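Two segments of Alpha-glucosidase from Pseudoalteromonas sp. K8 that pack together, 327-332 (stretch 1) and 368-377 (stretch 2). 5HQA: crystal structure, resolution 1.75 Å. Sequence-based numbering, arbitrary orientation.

Stretch 1, residues 327-332: VFSFTQ
Stretch 2, residues 368-377: KQMADAFALY

Stretch 1 is an irregular loop that runs along one side of the helix of stretch 2 in the same general sense, with closest register at Thr331 and Ala373, whose CA atoms lie 5.3 Å apart. The helix extends beyond both ends of the stretch and is kinked where the N atoms of Ala371 and Asp372 lack a bond to the turn before. Gln369, Asp372, Ala373 and Leu376, at positions i, i+3, i+4 and i+7, which fall on one side of the helix, supply the helical surface.

Gln369 is the polar anchor. With chi1 m (-55°), chi2 t (180°) and chi3 59°, its amide reads the extended backbone around Ser329 (phi/psi -98/137): Gln369 NE2 donates to Phe328 O (3.0 Å, 168°) and is also bonded elsewhere in the structure, while OE1 accepts from Phe330 N (2.8 Å, 171°). An amide suits this place because it carries donor and acceptor together. Gln369 OE1 also accepts from water 2 (2.7 Å), which is hydrogen-bonded to Thr331 OG1 (2.6 Å).

Beyond Ser329 the loop turns, with Phe330 at -107/13 and Thr331 at -127/-20. Ser329 OG (chi1 t) accepts from Thr331 N (3.3 Å) and Gln332 N (3.0 Å). Phe330 O and Ala373 O each receive a hydrogen from water 1, at 2.8 and 3.0 Å; Ala373 O also accepts from Tyr377 N (3.1 Å).

Small Ala373 admits the loop closely: its CB lies 3.7 Å from Phe330 CB (chi1 m, chi2 -78°). Thr331, chi1 p, sets CG2 3.7 Å from Asp372 CB, and Leu376 CD2 (chi1 t, chi2 p) packs 3.4 Å from Thr331 O.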

# COMPACT_ATOMS: atom_id res chain seq x y z
N VAL A 327 6.23 27.37 6.40
CA VAL A 327 6.81 27.82 7.66
C VAL A 327 7.15 26.69 8.62
O VAL A 327 7.73 26.97 9.68
CB VAL A 327 5.90 28.84 8.37
CG1 VAL A 327 5.74 30.08 7.51
CG2 VAL A 327 4.54 28.22 8.70
N PHE A 328 6.81 25.44 8.31
CA PHE A 328 7.21 24.33 9.16
C PHE A 328 8.72 24.31 9.35
O PHE A 328 9.48 24.43 8.39
CB PHE A 328 6.77 23.00 8.54
CG PHE A 328 5.34 22.65 8.79
CD1 PHE A 328 4.82 22.64 10.07
CD2 PHE A 328 4.51 22.32 7.73
CE1 PHE A 328 3.49 22.31 10.30
CE2 PHE A 328 3.18 21.99 7.94
CZ PHE A 328 2.67 21.98 9.23
N SER A 329 9.16 24.18 10.60
CA SER A 329 10.53 23.83 10.92
C SER A 329 10.60 22.33 11.19
O SER A 329 9.73 21.77 11.86
CB SER A 329 11.04 24.60 12.14
OG SER A 329 12.31 24.11 12.55
N PHE A 330 11.63 21.68 10.66
CA PHE A 330 11.82 20.26 10.92
C PHE A 330 12.97 20.00 11.87
O PHE A 330 13.39 18.85 12.03
CB PHE A 330 11.99 19.52 9.59
CG PHE A 330 10.79 19.68 8.69
CD1 PHE A 330 9.64 18.93 8.91
CD2 PHE A 330 10.80 20.61 7.66
CE1 PHE A 330 8.53 19.09 8.11
CE2 PHE A 330 9.68 20.78 6.84
CZ PHE A 330 8.55 20.02 7.07
N THR A 331 13.46 21.04 12.54
CA THR A 331 14.46 20.89 13.59
C THR A 331 14.08 21.55 14.90
O THR A 331 14.66 21.19 15.93
CB THR A 331 15.81 21.47 13.15
OG1 THR A 331 15.61 22.82 12.69
CG2 THR A 331 16.43 20.64 12.04
N GLN A 332 13.15 22.51 14.91
CA GLN A 332 12.89 23.31 16.10
C GLN A 332 11.60 22.86 16.77
O GLN A 332 10.51 23.14 16.25
CB GLN A 332 12.80 24.79 15.73
CG GLN A 332 12.46 25.68 16.92
CD GLN A 332 13.52 25.61 18.01
OE1 GLN A 332 14.71 25.84 17.75
NE2 GLN A 332 13.10 25.29 19.23
N LYS A 368 15.07 21.46 1.93
CA LYS A 368 16.18 22.27 2.39
C LYS A 368 16.55 21.97 3.84
O LYS A 368 17.70 22.18 4.22
CB LYS A 368 15.89 23.76 2.20
CG LYS A 368 14.98 24.39 3.23
CD LYS A 368 14.54 25.79 2.76
CE LYS A 368 13.49 26.41 3.70
NZ LYS A 368 12.46 27.24 2.98
N GLN A 369 15.62 21.45 4.64
CA GLN A 369 15.88 21.14 6.04
C GLN A 369 16.11 19.66 6.29
O GLN A 369 16.40 19.27 7.42
CB GLN A 369 14.71 21.60 6.91
CG GLN A 369 14.34 23.05 6.78
CD GLN A 369 13.17 23.40 7.69
OE1 GLN A 369 13.25 23.23 8.91
NE2 GLN A 369 12.08 23.86 7.09
N MET A 370 15.99 18.83 5.25
CA MET A 370 15.88 17.39 5.45
C MET A 370 17.14 16.80 6.09
O MET A 370 17.05 15.94 6.98
CB MET A 370 15.60 16.73 4.11
CG MET A 370 15.03 15.35 4.20
SD MET A 370 14.74 14.70 2.54
CE MET A 370 13.32 15.67 2.03
N ALA A 371 18.32 17.24 5.65
CA ALA A 371 19.55 16.69 6.22
C ALA A 371 19.67 17.03 7.70
O ALA A 371 20.00 16.16 8.52
CB ALA A 371 20.76 17.21 5.45
N ASP A 372 19.38 18.28 8.07
CA ASP A 372 19.41 18.66 9.48
C ASP A 372 18.33 17.92 10.28
O ASP A 372 18.56 17.56 11.44
CB ASP A 372 19.22 20.18 9.61
CG ASP A 372 20.40 20.97 9.07
OD1 ASP A 372 21.51 20.41 8.97
OD2 ASP A 372 20.22 22.17 8.76
N ALA A 373 17.16 17.70 9.67
CA ALA A 373 16.07 17.03 10.38
C ALA A 373 16.44 15.59 10.72
O ALA A 373 16.20 15.12 11.84
CB ALA A 373 14.80 17.08 9.54
N PHE A 374 17.04 14.87 9.76
CA PHE A 374 17.40 13.48 10.02
C PHE A 374 18.60 13.39 10.95
O PHE A 374 18.68 12.45 11.76
CB PHE A 374 17.67 12.74 8.70
CG PHE A 374 16.41 12.35 7.95
CD1 PHE A 374 15.26 11.99 8.63
CD2 PHE A 374 16.39 12.34 6.56
CE1 PHE A 374 14.10 11.64 7.94
CE2 PHE A 374 15.23 11.98 5.87
CZ PHE A 374 14.09 11.64 6.56
N ALA A 375 19.53 14.34 10.87
CA ALA A 375 20.63 14.37 11.82
C ALA A 375 20.11 14.54 13.24
O ALA A 375 20.58 13.87 14.17
CB ALA A 375 21.61 15.49 11.47
N LEU A 376 19.13 15.42 13.43
CA LEU A 376 18.53 15.59 14.75
C LEU A 376 17.90 14.30 15.23
O LEU A 376 18.08 13.88 16.37
CB LEU A 376 17.49 16.72 14.71
CG LEU A 376 16.61 16.82 15.96
CD1 LEU A 376 17.44 17.13 17.20
CD2 LEU A 376 15.52 17.88 15.77
N TYR A 377 17.15 13.64 14.34
CA TYR A 377 16.48 12.40 14.73
C TYR A 377 17.49 11.29 15.02
O TYR A 377 17.33 10.54 15.99
CB TYR A 377 15.50 12.00 13.65
CG TYR A 377 14.13 12.60 13.84
CD1 TYR A 377 13.74 13.15 15.06
CD2 TYR A 377 13.21 12.62 12.80
CE1 TYR A 377 12.47 13.69 15.24
CE2 TYR A 377 11.95 13.15 12.96
CZ TYR A 377 11.58 13.69 14.17
OH TYR A 377 10.30 14.20 14.29
O HOH W 1 13.42 16.07 12.63
O HOH W 2 15.59 23.43 10.20